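PDB 5C3O: thymine dioxygenase, which probably acts as a metal- and 2-oxoglutarate-dependent dioxygenase that hydroxylates the methyl group of thymine. Local coordinates for residues A[256-261]-A[268-273]; A[157-162]-A[183-188]; A[47-52]-A[246-251]. All blocks are in the same frame, centred on the assembly; numbering follows the deposited sequence.

Interaction 1 (A[256-261]-A[268-273]); sequences AGDLLA and IKSTVH. With CA (calcium ion), chain H.
A256 sets its CB against I268, 3.6 Å from I268 CG2, at the end of strand 251-256. A water links A256 O (2.6 Å from the water) to T271 N (2.9 Å from it). G257 is the N-cap of helix 258-263, and its carbonyl accepts A261 N. D258, in the first helical turn, takes the direct hydrogen bond of the contact. S270 OG donates to D258 OD1 over 2.6 Å, arriving on the anti side and 31° out of the carboxylate plane. The hydroxyl reaches the helix start because OG lies anti to the S270 backbone N (chi1 -174°). T217 OG1 is a second partner of D258 OD1. L260 brings CD2 within 3.8 Å of I268 CD1. A261 CB faces the oxygen end of the I268 carbonyl, 3.2 Å from I268 O. H273 NE2 binds calcium at 2.2 Å. It completes the His-Asp-His triad with H216 and D218, as in iron- and 2-oxoglutarate-dependent dioxygenases. H273 ND1 donates to T271 O near the ring plane, which helps fix the imidazole rotation. L39 and F42 of helix 28-44 pack on I268. I169 and M173 of helix 147-173 touch L260 and I268. T271 and H273 lean on strand 233-236.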
ATOM      1  N   ALA A 256       8.475   0.790  -4.381  1.00 32.01           N
ATOM      2  CA  ALA A 256       9.029   2.129  -4.402  1.00 31.96           C
ATOM      3  C   ALA A 256       8.397   2.925  -5.537  1.00 32.93           C
ATOM      4  O   ALA A 256       8.106   2.378  -6.599  1.00 32.38           O
ATOM      5  CB  ALA A 256      10.541   2.068  -4.570  1.00 32.12           C
ATOM      6  N   GLY A 257       8.180   4.214  -5.296  1.00 33.41           N
ATOM      7  CA  GLY A 257       7.717   5.133  -6.324  1.00 35.79           C
ATOM      8  C   GLY A 257       8.829   6.048  -6.810  1.00 37.77           C
ATOM      9  O   GLY A 257       9.979   5.973  -6.340  1.00 36.65           O
ATOM     10  N   ASP A 258       8.474   6.924  -7.747  1.00 39.13           N
ATOM     11  CA  ASP A 258       9.444   7.776  -8.434  1.00 40.22           C
ATOM     12  C   ASP A 258      10.214   8.690  -7.486  1.00 40.08           C
ATOM     13  O   ASP A 258      11.393   8.966  -7.710  1.00 40.67           O
ATOM     14  CB  ASP A 258       8.747   8.624  -9.503  1.00 42.06           C
ATOM     15  CG  ASP A 258       8.128   7.785 -10.614  1.00 43.88           C
ATOM     16  OD1 ASP A 258       8.445   6.580 -10.746  1.00 43.79           O
ATOM     17  OD2 ASP A 258       7.311   8.344 -11.365  1.00 47.13           O
ATOM     18  N   LEU A 259       9.556   9.156  -6.430  1.00 39.19           N
ATOM     19  CA  LEU A 259      10.199  10.042  -5.461  1.00 40.34           C
ATOM     20  C   LEU A 259      11.346   9.342  -4.708  1.00 40.72           C
ATOM     21  O   LEU A 259      12.362   9.972  -4.384  1.00 40.36           O
ATOM     22  CB  LEU A 259       9.163  10.569  -4.473  1.00 41.49           C
ATOM     23  CG  LEU A 259       9.589  11.686  -3.519  1.00 44.01           C
ATOM     24  CD1 LEU A 259       9.975  12.952  -4.279  1.00 46.09           C
ATOM     25  CD2 LEU A 259       8.459  11.980  -2.542  1.00 43.82           C
ATOM     26  N   LEU A 260      11.184   8.049  -4.433  1.00 38.73           N
ATOM     27  CA  LEU A 260      12.228   7.273  -3.764  1.00 38.40           C
ATOM     28  C   LEU A 260      13.383   7.036  -4.731  1.00 38.08           C
ATOM     29  O   LEU A 260      14.544   7.170  -4.357  1.00 35.82           O
ATOM     30  CB  LEU A 260      11.700   5.921  -3.273  1.00 37.14           C
ATOM     31  CG  LEU A 260      12.205   5.395  -1.926  1.00 38.36           C
ATOM     32  CD1 LEU A 260      11.922   3.900  -1.813  1.00 37.81           C
ATOM     33  CD2 LEU A 260      13.672   5.688  -1.647  1.00 38.05           C
ATOM     34  N   ALA A 261      13.054   6.659  -5.962  1.00 39.37           N
ATOM     35  CA  ALA A 261      14.059   6.527  -7.017  1.00 43.10           C
ATOM     36  C   ALA A 261      14.866   7.821  -7.143  1.00 46.43           C
ATOM     37  O   ALA A 261      16.089   7.784  -7.193  1.00 48.69           O
ATOM     38  CB  ALA A 261      13.403   6.173  -8.343  1.00 42.53           C
ATOM     39  N   ILE A 268      17.405   2.943  -6.519  1.00 44.12           N
ATOM     40  CA  ILE A 268      16.186   2.185  -6.233  1.00 42.91           C
ATOM     41  C   ILE A 268      15.223   2.332  -7.412  1.00 42.44           C
ATOM     42  O   ILE A 268      15.021   3.433  -7.915  1.00 42.94           O
ATOM     43  CB  ILE A 268      15.535   2.655  -4.909  1.00 41.20           C
ATOM     44  CG1 ILE A 268      16.364   2.154  -3.723  1.00 40.83           C
ATOM     45  CG2 ILE A 268      14.097   2.162  -4.793  1.00 40.71           C
ATOM     46  CD1 ILE A 268      16.156   2.936  -2.444  1.00 40.96           C
ATOM     47  N   LYS A 269      14.631   1.222  -7.837  1.00 42.68           N
ATOM     48  CA  LYS A 269      13.736   1.215  -8.988  1.00 44.16           C
ATOM     49  C   LYS A 269      12.293   1.535  -8.614  1.00 43.42           C
ATOM     50  O   LYS A 269      11.751   0.991  -7.644  1.00 40.78           O
ATOM     51  CB  LYS A 269      13.755  -0.151  -9.670  1.00 46.93           C
ATOM     52  CG  LYS A 269      15.139  -0.618 -10.066  1.00 51.04           C
ATOM     53  CD  LYS A 269      15.068  -1.742 -11.084  1.00 54.55           C
ATOM     54  CE  LYS A 269      16.457  -2.191 -11.508  1.00 56.52           C
ATOM     55  NZ  LYS A 269      16.402  -3.517 -12.180  1.00 58.92           N
ATOM     56  N   SER A 270      11.692   2.425  -9.398  1.00 43.42           N
ATOM     57  CA  SER A 270      10.254   2.607  -9.438  1.00 43.55           C
ATOM     58  C   SER A 270       9.777   1.802 -10.641  1.00 44.46           C
ATOM     59  O   SER A 270       9.884   2.253 -11.779  1.00 45.77           O
ATOM     60  CB  SER A 270       9.906   4.090  -9.589  1.00 43.96           C
ATOM     61  OG  SER A 270       8.509   4.300  -9.491  1.00 44.16           O
ATOM     62  N   THR A 271       9.280   0.596 -10.376  1.00 44.89           N
ATOM     63  CA  THR A 271       9.002  -0.397 -11.411  1.00 44.85           C
ATOM     64  C   THR A 271       7.589  -0.267 -11.990  1.00 45.31           C
ATOM     65  O   THR A 271       6.615  -0.066 -11.259  1.00 44.17           O
ATOM     66  CB  THR A 271       9.204  -1.819 -10.853  1.00 45.80           C
ATOM     67  OG1 THR A 271      10.552  -1.962 -10.387  1.00 46.18           O
ATOM     68  CG2 THR A 271       8.933  -2.876 -11.916  1.00 47.47           C
ATOM     69  N   VAL A 272       7.496  -0.394 -13.312  1.00 46.87           N
ATOM     70  CA  VAL A 272       6.226  -0.326 -14.032  1.00 47.32           C
ATOM     71  C   VAL A 272       5.349  -1.509 -13.628  1.00 47.12           C
ATOM     72  O   VAL A 272       5.827  -2.637 -13.509  1.00 47.95           O
ATOM     73  CB  VAL A 272       6.443  -0.339 -15.564  1.00 49.59           C
ATOM     74  CG1 VAL A 272       5.114  -0.413 -16.311  1.00 50.76           C
ATOM     75  CG2 VAL A 272       7.230   0.892 -16.004  1.00 50.14           C
ATOM     76  N   HIS A 273       4.071  -1.241 -13.403  1.00 46.91           N
ATOM     77  CA  HIS A 273       3.124  -2.281 -13.019  1.00 48.98           C
ATOM     78  C   HIS A 273       1.704  -1.872 -13.418  1.00 51.81           C
ATOM     79  O   HIS A 273       1.487  -0.753 -13.882  1.00 53.52           O
ATOM     80  CB  HIS A 273       3.213  -2.540 -11.510  1.00 46.99           C
ATOM     81  CG  HIS A 273       2.851  -1.356 -10.675  1.00 44.49           C
ATOM     82  ND1 HIS A 273       3.679  -0.263 -10.533  1.00 44.21           N
ATOM     83  CD2 HIS A 273       1.749  -1.093  -9.938  1.00 45.02           C
ATOM     84  CE1 HIS A 273       3.099   0.625  -9.745  1.00 43.44           C
ATOM     85  NE2 HIS A 273       1.924   0.147  -9.375  1.00 44.22           N
TER
HETATM   86 CA    CA H 407       0.476   1.673  -8.690  1.00 32.72          CA
HETATM   87  O   HOH W   1       8.375   0.020  -7.716  1.00 45.45           O
HETATM   88  O   HOH W   2      -1.081  -0.073  -8.598  1.00 49.23           O
HETATM   89  O   HOH W   3       0.738   0.216  -6.739  1.00 46.24           O

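Interaction 2 (A[157-162]-A[183-188]); sequences QCKALH and FVDVGD
K159 and H162 lie on helix 147-173, which packs against the main sheet of the double-stranded beta-helix fold. They meet V184, D185 and G187, where the chain leaves the short helix 181-185 towards strand 189-196. A lysine ammonium meets the last carbonyls near the C-terminal end of that helix, with a small apolar touch beside it. K159 NZ donates to D185 O over 2.8 Å. The ammonium approaches from well above the carbonyl plane, by 59°. A weak second bond runs from K159 NZ to V184 O at 3.2 Å. V184 O also accepts G187 N at 3.1 Å, so this carbonyl has two donors. The lysine starts with CG anti to its own backbone N and bends at its outer two torsions, the last near 77°, which turns NZ into the carbonyl group. G187 has a positive phi of 77°, and K159 NZ lies 3.4 Å from G187 CA. A CB at this position would be tight against NZ. D185 OD1, 4.2 Å from K159 NZ, is too far for a salt bridge. The positive charge probably suits the helix C-terminus. H162 crosses V184 obliquely; its NE2 is 3.2 Å from V184 CG1. V184 also packs on I163 and M166. K159 touches Y293, and H162 touches C295 and I222. C158 and L161 also face the sheet, which places the long helix between sheet and short helix.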
ATOM      1  N   GLN A 157      -1.652   3.267  11.756  1.00 27.08           N
ATOM      2  CA  GLN A 157      -0.823   2.053  11.753  1.00 26.98           C
ATOM      3  C   GLN A 157      -0.070   1.877  10.441  1.00 26.79           C
ATOM      4  O   GLN A 157       1.080   1.425  10.444  1.00 25.31           O
ATOM      5  CB  GLN A 157      -1.652   0.809  12.095  1.00 27.30           C
ATOM      6  CG  GLN A 157      -2.187   0.863  13.520  1.00 28.45           C
ATOM      7  CD  GLN A 157      -2.818  -0.434  13.994  1.00 29.75           C
ATOM      8  OE1 GLN A 157      -2.427  -1.526  13.578  1.00 29.84           O
ATOM      9  NE2 GLN A 157      -3.782  -0.318  14.901  1.00 30.14           N
ATOM     10  N   CYS A 158      -0.719   2.235   9.332  1.00 26.40           N
ATOM     11  CA  CYS A 158      -0.072   2.261   8.023  1.00 26.85           C
ATOM     12  C   CYS A 158       1.046   3.312   7.996  1.00 26.67           C
ATOM     13  O   CYS A 158       2.122   3.075   7.464  1.00 26.70           O
ATOM     14  CB  CYS A 158      -1.090   2.551   6.910  1.00 27.30           C
ATOM     15  SG  CYS A 158      -2.140   1.140   6.481  1.00 29.37           S
ATOM     16  N   LYS A 159       0.783   4.464   8.587  1.00 27.47           N
ATOM     17  CA  LYS A 159       1.785   5.499   8.728  1.00 29.08           C
ATOM     18  C   LYS A 159       3.008   5.008   9.513  1.00 28.56           C
ATOM     19  O   LYS A 159       4.146   5.208   9.075  1.00 28.84           O
ATOM     20  CB  LYS A 159       1.185   6.719   9.402  1.00 31.76           C
ATOM     21  CG  LYS A 159       2.168   7.864   9.570  1.00 36.33           C
ATOM     22  CD  LYS A 159       1.438   9.124   9.990  1.00 40.51           C
ATOM     23  CE  LYS A 159       2.255   9.944  10.969  1.00 45.45           C
ATOM     24  NZ  LYS A 159       3.334  10.704  10.290  1.00 48.63           N
ATOM     25  N   ALA A 160       2.780   4.369  10.660  1.00 27.09           N
ATOM     26  CA  ALA A 160       3.885   3.788  11.432  1.00 26.59           C
ATOM     27  C   ALA A 160       4.673   2.772  10.602  1.00 25.42           C
ATOM     28  O   ALA A 160       5.906   2.752  10.641  1.00 25.08           O
ATOM     29  CB  ALA A 160       3.373   3.147  12.710  1.00 27.17           C
ATOM     30  N   LEU A 161       3.969   1.944   9.835  1.00 24.71           N
ATOM     31  CA  LEU A 161       4.635   0.973   8.977  1.00 25.01           C
ATOM     32  C   LEU A 161       5.471   1.654   7.876  1.00 25.65           C
ATOM     33  O   LEU A 161       6.583   1.211   7.564  1.00 25.67           O
ATOM     34  CB  LEU A 161       3.624   0.007   8.366  1.00 24.66           C
ATOM     35  CG  LEU A 161       4.252  -1.049   7.459  1.00 25.66           C
ATOM     36  CD1 LEU A 161       5.303  -1.846   8.215  1.00 26.15           C
ATOM     37  CD2 LEU A 161       3.181  -1.959   6.878  1.00 26.94           C
ATOM     38  N   HIS A 162       4.936   2.726   7.297  1.00 25.83           N
ATOM     39  CA  HIS A 162       5.684   3.543   6.331  1.00 27.08           C
ATOM     40  C   HIS A 162       6.992   4.061   6.935  1.00 25.64           C
ATOM     41  O   HIS A 162       8.058   3.895   6.351  1.00 25.11           O
ATOM     42  CB  HIS A 162       4.811   4.698   5.830  1.00 28.39           C
ATOM     43  CG  HIS A 162       5.519   5.645   4.918  1.00 31.23           C
ATOM     44  ND1 HIS A 162       6.437   5.232   3.979  1.00 34.66           N
ATOM     45  CD2 HIS A 162       5.425   6.987   4.781  1.00 33.06           C
ATOM     46  CE1 HIS A 162       6.891   6.280   3.316  1.00 34.17           C
ATOM     47  NE2 HIS A 162       6.295   7.358   3.787  1.00 34.67           N
ATOM     48  N   PHE A 183      10.458  13.654   6.936  1.00 43.24           N
ATOM     49  CA  PHE A 183       9.640  13.771   5.717  1.00 47.52           C
ATOM     50  C   PHE A 183       8.398  12.907   5.756  1.00 46.43           C
ATOM     51  O   PHE A 183       7.386  13.254   5.159  1.00 44.65           O
ATOM     52  CB  PHE A 183      10.453  13.422   4.468  1.00 49.75           C
ATOM     53  CG  PHE A 183      11.847  13.927   4.532  1.00 55.85           C
ATOM     54  CD1 PHE A 183      12.083  15.260   4.851  1.00 57.98           C
ATOM     55  CD2 PHE A 183      12.925  13.078   4.341  1.00 58.15           C
ATOM     56  CE1 PHE A 183      13.361  15.741   4.956  1.00 57.33           C
ATOM     57  CE2 PHE A 183      14.217  13.560   4.441  1.00 59.20           C
ATOM     58  CZ  PHE A 183      14.429  14.893   4.750  1.00 59.63           C
ATOM     59  N   VAL A 184       8.491  11.771   6.429  1.00 46.11           N
ATOM     60  CA  VAL A 184       7.360  10.872   6.539  1.00 47.71           C
ATOM     61  C   VAL A 184       6.513  11.184   7.772  1.00 49.68           C
ATOM     62  O   VAL A 184       5.356  10.792   7.829  1.00 52.48           O
ATOM     63  CB  VAL A 184       7.807   9.388   6.506  1.00 47.87           C
ATOM     64  CG1 VAL A 184       8.544   9.108   5.206  1.00 47.25           C
ATOM     65  CG2 VAL A 184       8.687   9.031   7.697  1.00 48.38           C
ATOM     66  N   ASP A 185       7.072  11.909   8.738  1.00 53.22           N
ATOM     67  CA  ASP A 185       6.338  12.246   9.960  1.00 57.81           C
ATOM     68  C   ASP A 185       5.217  13.260   9.726  1.00 57.90           C
ATOM     69  O   ASP A 185       4.281  13.339  10.519  1.00 57.21           O
ATOM     70  CB  ASP A 185       7.272  12.764  11.063  1.00 62.22           C
ATOM     71  CG  ASP A 185       6.626  12.708  12.439  1.00 68.07           C
ATOM     72  OD1 ASP A 185       6.436  11.583  12.956  1.00 72.47           O
ATOM     73  OD2 ASP A 185       6.298  13.782  12.996  1.00 68.56           O
ATOM     74  N   VAL A 186       5.306  14.039   8.650  1.00 58.51           N
ATOM     75  CA  VAL A 186       4.216  14.949   8.300  1.00 60.96           C
ATOM     76  C   VAL A 186       2.912  14.160   8.094  1.00 59.96           C
ATOM     77  O   VAL A 186       1.819  14.687   8.312  1.00 62.08           O
ATOM     78  CB  VAL A 186       4.536  15.819   7.052  1.00 61.51           C
ATOM     79  CG1 VAL A 186       5.745  16.709   7.318  1.00 63.12           C
ATOM     80  CG2 VAL A 186       4.759  14.964   5.811  1.00 60.06           C
ATOM     81  N   GLY A 187       3.046  12.899   7.678  1.00 58.33           N
ATOM     82  CA  GLY A 187       1.908  11.988   7.540  1.00 57.56           C
ATOM     83  C   GLY A 187       1.103  12.275   6.291  1.00 55.15           C
ATOM     84  O   GLY A 187      -0.104  12.045   6.257  1.00 52.03           O
ATOM     85  N   ASP A 188       1.794  12.748   5.254  1.00 54.82           N
ATOM     86  CA  ASP A 188       1.173  13.295   4.049  1.00 54.10           C
ATOM     87  C   ASP A 188       0.752  12.175   3.094  1.00 48.25           C
ATOM     88  O   ASP A 188       1.139  12.143   1.927  1.00 50.75           O
ATOM     89  CB  ASP A 188       2.153  14.258   3.371  1.00 56.35           C
ATOM     90  CG  ASP A 188       1.502  15.110   2.315  1.00 62.03           C
ATOM     91  OD1 ASP A 188       0.367  15.579   2.552  1.00 66.45           O
ATOM     92  OD2 ASP A 188       2.131  15.325   1.253  1.00 65.13           O
TER

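Interaction 3 (A[47-52]-A[246-251]); sequences FIYLKN and TPIENT
Y49 and T251 make the two direct hydrogen bonds between the N-terminal strand 47-51 and the loop that enters core strand 251-256. Y49 OH donates to T246 O over 2.9 Å. Y49 CG lies anti to the carbonyl carbon, beside the backbone N (chi1 -78°), which sends the ring across to the loop. The T246 oxygen lies at the ring edge, near the ring plane, while the hydroxyl stands 56° out of the carbonyl plane. T251 OG1 donates to L50 O over 3.2 Å, also from above the carbonyl plane, by 63°. A water adds a third link: it accepts N52 N at 2.8 Å and donates to N250 O at 2.8 Å. N250 belongs to the type II turn from I248 to T251, which presents this carbonyl to the water. K51 NZ pairs outside the two segments, with E4. Two aliphatic groups approach the CD2-CE2 side of the ring obliquely, from opposite sides of its plane. T251 CG2 is 3.5 Å from Y49 CD2, and I248 CD1 is 3.9 Å from Y49 CE2. I15 and L17 of strand 13-19 also touch Y49. With an alanine here, T246 O would probably lose its hydroxyl partner and a gap would open between I248 CD1 and T251 CG2. The chemistry implies a two-part join: an aromatic ring packs among aliphatic groups, and two hydroxyl-to-carbonyl bonds, both tilted well out of the carbonyl planes, tie T246 and T251 to the strand.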
ATOM      1  N   PHE A  47       9.940  -4.015  -5.827  1.00 34.93           N
ATOM      2  CA  PHE A  47       8.777  -4.555  -5.130  1.00 34.63           C
ATOM      3  C   PHE A  47       9.262  -5.578  -4.118  1.00 35.23           C
ATOM      4  O   PHE A  47      10.199  -6.327  -4.405  1.00 36.70           O
ATOM      5  CB  PHE A  47       7.851  -5.290  -6.107  1.00 35.48           C
ATOM      6  CG  PHE A  47       6.760  -4.437  -6.695  1.00 34.62           C
ATOM      7  CD1 PHE A  47       7.008  -3.619  -7.787  1.00 34.60           C
ATOM      8  CD2 PHE A  47       5.475  -4.487  -6.181  1.00 33.64           C
ATOM      9  CE1 PHE A  47       6.000  -2.845  -8.337  1.00 34.10           C
ATOM     10  CE2 PHE A  47       4.462  -3.717  -6.729  1.00 33.67           C
ATOM     11  CZ  PHE A  47       4.727  -2.893  -7.804  1.00 33.59           C
ATOM     12  N   ILE A  48       8.625  -5.612  -2.950  1.00 34.55           N
ATOM     13  CA  ILE A  48       8.818  -6.683  -1.970  1.00 34.67           C
ATOM     14  C   ILE A  48       7.470  -7.055  -1.357  1.00 35.09           C
ATOM     15  O   ILE A  48       6.510  -6.287  -1.437  1.00 36.58           O
ATOM     16  CB  ILE A  48       9.777  -6.271  -0.828  1.00 34.82           C
ATOM     17  CG1 ILE A  48       9.134  -5.198   0.061  1.00 33.90           C
ATOM     18  CG2 ILE A  48      11.112  -5.794  -1.388  1.00 34.34           C
ATOM     19  CD1 ILE A  48      10.016  -4.700   1.180  1.00 33.88           C
ATOM     20  N   TYR A  49       7.405  -8.239  -0.763  1.00 35.30           N
ATOM     21  CA  TYR A  49       6.291  -8.620   0.093  1.00 35.16           C
ATOM     22  C   TYR A  49       6.812  -8.642   1.516  1.00 34.69           C
ATOM     23  O   TYR A  49       7.905  -9.161   1.760  1.00 34.39           O
ATOM     24  CB  TYR A  49       5.797 -10.030  -0.231  1.00 37.10           C
ATOM     25  CG  TYR A  49       4.927 -10.197  -1.462  1.00 38.13           C
ATOM     26  CD1 TYR A  49       5.241  -9.579  -2.666  1.00 38.32           C
ATOM     27  CD2 TYR A  49       3.824 -11.047  -1.433  1.00 39.48           C
ATOM     28  CE1 TYR A  49       4.457  -9.770  -3.794  1.00 39.38           C
ATOM     29  CE2 TYR A  49       3.042 -11.250  -2.557  1.00 40.16           C
ATOM     30  CZ  TYR A  49       3.361 -10.610  -3.733  1.00 40.17           C
ATOM     31  OH  TYR A  49       2.581 -10.807  -4.849  1.00 41.51           O
ATOM     32  N   LEU A  50       6.034  -8.108   2.454  1.00 34.22           N
ATOM     33  CA  LEU A  50       6.336  -8.249   3.874  1.00 34.79           C
ATOM     34  C   LEU A  50       5.315  -9.134   4.590  1.00 36.42           C
ATOM     35  O   LEU A  50       4.121  -9.056   4.313  1.00 36.90           O
ATOM     36  CB  LEU A  50       6.373  -6.880   4.551  1.00 34.03           C
ATOM     37  CG  LEU A  50       7.462  -5.899   4.111  1.00 32.99           C
ATOM     38  CD1 LEU A  50       7.237  -4.539   4.762  1.00 31.76           C
ATOM     39  CD2 LEU A  50       8.838  -6.438   4.452  1.00 33.18           C
ATOM     40  N   LYS A  51       5.795  -9.960   5.520  1.00 37.77           N
ATOM     41  CA  LYS A  51       4.929 -10.714   6.423  1.00 40.33           C
ATOM     42  C   LYS A  51       5.286 -10.386   7.870  1.00 39.68           C
ATOM     43  O   LYS A  51       6.327  -9.775   8.142  1.00 39.28           O
ATOM     44  CB  LYS A  51       5.047 -12.226   6.169  1.00 44.10           C
ATOM     45  CG  LYS A  51       6.381 -12.832   6.589  1.00 47.35           C
ATOM     46  CD  LYS A  51       6.745 -14.076   5.789  1.00 51.12           C
ATOM     47  CE  LYS A  51       6.015 -15.321   6.266  1.00 54.27           C
ATOM     48  NZ  LYS A  51       6.634 -15.909   7.484  1.00 57.08           N
ATOM     49  N   ASN A  52       4.421 -10.805   8.789  1.00 39.10           N
ATOM     50  CA  ASN A  52       4.583 -10.538  10.214  1.00 38.91           C
ATOM     51  C   ASN A  52       4.806  -9.055  10.494  1.00 37.67           C
ATOM     52  O   ASN A  52       5.717  -8.669  11.235  1.00 36.53           O
ATOM     53  CB  ASN A  52       5.710 -11.401  10.805  1.00 40.52           C
ATOM     54  CG  ASN A  52       5.379 -12.886  10.784  1.00 42.09           C
ATOM     55  OD1 ASN A  52       4.224 -13.269  10.636  1.00 42.25           O
ATOM     56  ND2 ASN A  52       6.398 -13.726  10.932  1.00 43.82           N
ATOM     57  N   THR A 246       1.087 -12.722  -7.355  1.00 60.68           N
ATOM     58  CA  THR A 246       0.195 -13.674  -6.691  1.00 61.56           C
ATOM     59  C   THR A 246      -0.066 -13.295  -5.227  1.00 59.59           C
ATOM     60  O   THR A 246       0.879 -13.133  -4.453  1.00 60.64           O
ATOM     61  CB  THR A 246       0.769 -15.107  -6.771  1.00 64.31           C
ATOM     62  OG1 THR A 246       0.729 -15.559  -8.131  1.00 67.03           O
ATOM     63  CG2 THR A 246      -0.028 -16.082  -5.906  1.00 65.40           C
ATOM     64  N   PRO A 247      -1.348 -13.135  -4.850  1.00 57.88           N
ATOM     65  CA  PRO A 247      -1.686 -12.866  -3.452  1.00 56.80           C
ATOM     66  C   PRO A 247      -1.169 -13.931  -2.491  1.00 57.74           C
ATOM     67  O   PRO A 247      -1.236 -15.124  -2.794  1.00 59.25           O
ATOM     68  CB  PRO A 247      -3.215 -12.865  -3.454  1.00 56.99           C
ATOM     69  CG  PRO A 247      -3.585 -12.443  -4.829  1.00 57.86           C
ATOM     70  CD  PRO A 247      -2.524 -13.004  -5.732  1.00 58.48           C
ATOM     71  N   ILE A 248      -0.634 -13.489  -1.355  1.00 55.87           N
ATOM     72  CA  ILE A 248      -0.264 -14.385  -0.266  1.00 54.89           C
ATOM     73  C   ILE A 248      -0.940 -13.864   0.997  1.00 55.61           C
ATOM     74  O   ILE A 248      -0.992 -12.655   1.238  1.00 53.87           O
ATOM     75  CB  ILE A 248       1.267 -14.474  -0.082  1.00 54.30           C
ATOM     76  CG1 ILE A 248       1.932 -14.907  -1.395  1.00 54.73           C
ATOM     77  CG2 ILE A 248       1.622 -15.450   1.036  1.00 54.62           C
ATOM     78  CD1 ILE A 248       3.448 -14.907  -1.368  1.00 54.49           C
ATOM     79  N   GLU A 249      -1.469 -14.784   1.793  1.00 57.50           N
ATOM     80  CA  GLU A 249      -2.299 -14.426   2.937  1.00 58.14           C
ATOM     81  C   GLU A 249      -1.467 -13.779   4.049  1.00 54.39           C
ATOM     82  O   GLU A 249      -0.349 -14.213   4.322  1.00 53.33           O
ATOM     83  CB  GLU A 249      -3.021 -15.668   3.470  1.00 62.18           C
ATOM     84  CG  GLU A 249      -4.274 -15.352   4.267  1.00 65.05           C
ATOM     85  CD  GLU A 249      -4.885 -16.574   4.925  1.00 68.97           C
ATOM     86  OE1 GLU A 249      -5.886 -16.402   5.656  1.00 69.72           O
ATOM     87  OE2 GLU A 249      -4.372 -17.700   4.716  1.00 70.91           O
ATOM     88  N   ASN A 250      -2.028 -12.745   4.674  1.00 51.27           N
ATOM     89  CA  ASN A 250      -1.362 -11.983   5.740  1.00 49.84           C
ATOM     90  C   ASN A 250      -0.032 -11.375   5.291  1.00 47.49           C
ATOM     91  O   ASN A 250       0.956 -11.364   6.027  1.00 49.41           O
ATOM     92  CB  ASN A 250      -1.193 -12.837   7.005  1.00 51.34           C
ATOM     93  CG  ASN A 250      -2.525 -13.309   7.568  1.00 53.91           C
ATOM     94  OD1 ASN A 250      -3.503 -12.561   7.581  1.00 54.00           O
ATOM     95  ND2 ASN A 250      -2.570 -14.551   8.036  1.00 56.32           N
ATOM     96  N   THR A 251      -0.038 -10.857   4.073  1.00 45.16           N
ATOM     97  CA  THR A 251       1.132 -10.268   3.461  1.00 43.41           C
ATOM     98  C   THR A 251       0.738  -8.885   2.939  1.00 40.55           C
ATOM     99  O   THR A 251      -0.413  -8.659   2.574  1.00 39.66           O
ATOM    100  CB  THR A 251       1.657 -11.195   2.335  1.00 45.56           C
ATOM    101  OG1 THR A 251       3.067 -11.397   2.484  1.00 50.72           O
ATOM    102  CG2 THR A 251       1.343 -10.662   0.944  1.00 45.24           C
TER
HETATM  103  O   HOH W   4       2.132 -12.370   8.309  1.00 47.97           O

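Overall arrangement
Interactions 1 and 3 touch at the metal site: H273 CG of the first lies 3.8 Å from F47 CZ of the third, and the two rings meet edge-to-face. The strand that interaction 3 joins to the loop 246-251 therefore also packs on a calcium ligand, although Y49 itself is about 11 Å from H273 between side chains. Interaction 2 touches neither of the others. Its nearest atoms are about 7 Å from interaction 1 and about 5 Å from interaction 3, and the H162 side chain is about 11 Å from that of D218. Along the chain, interaction 2 is nested in the loop closed by interaction 3, and interaction 1 follows both.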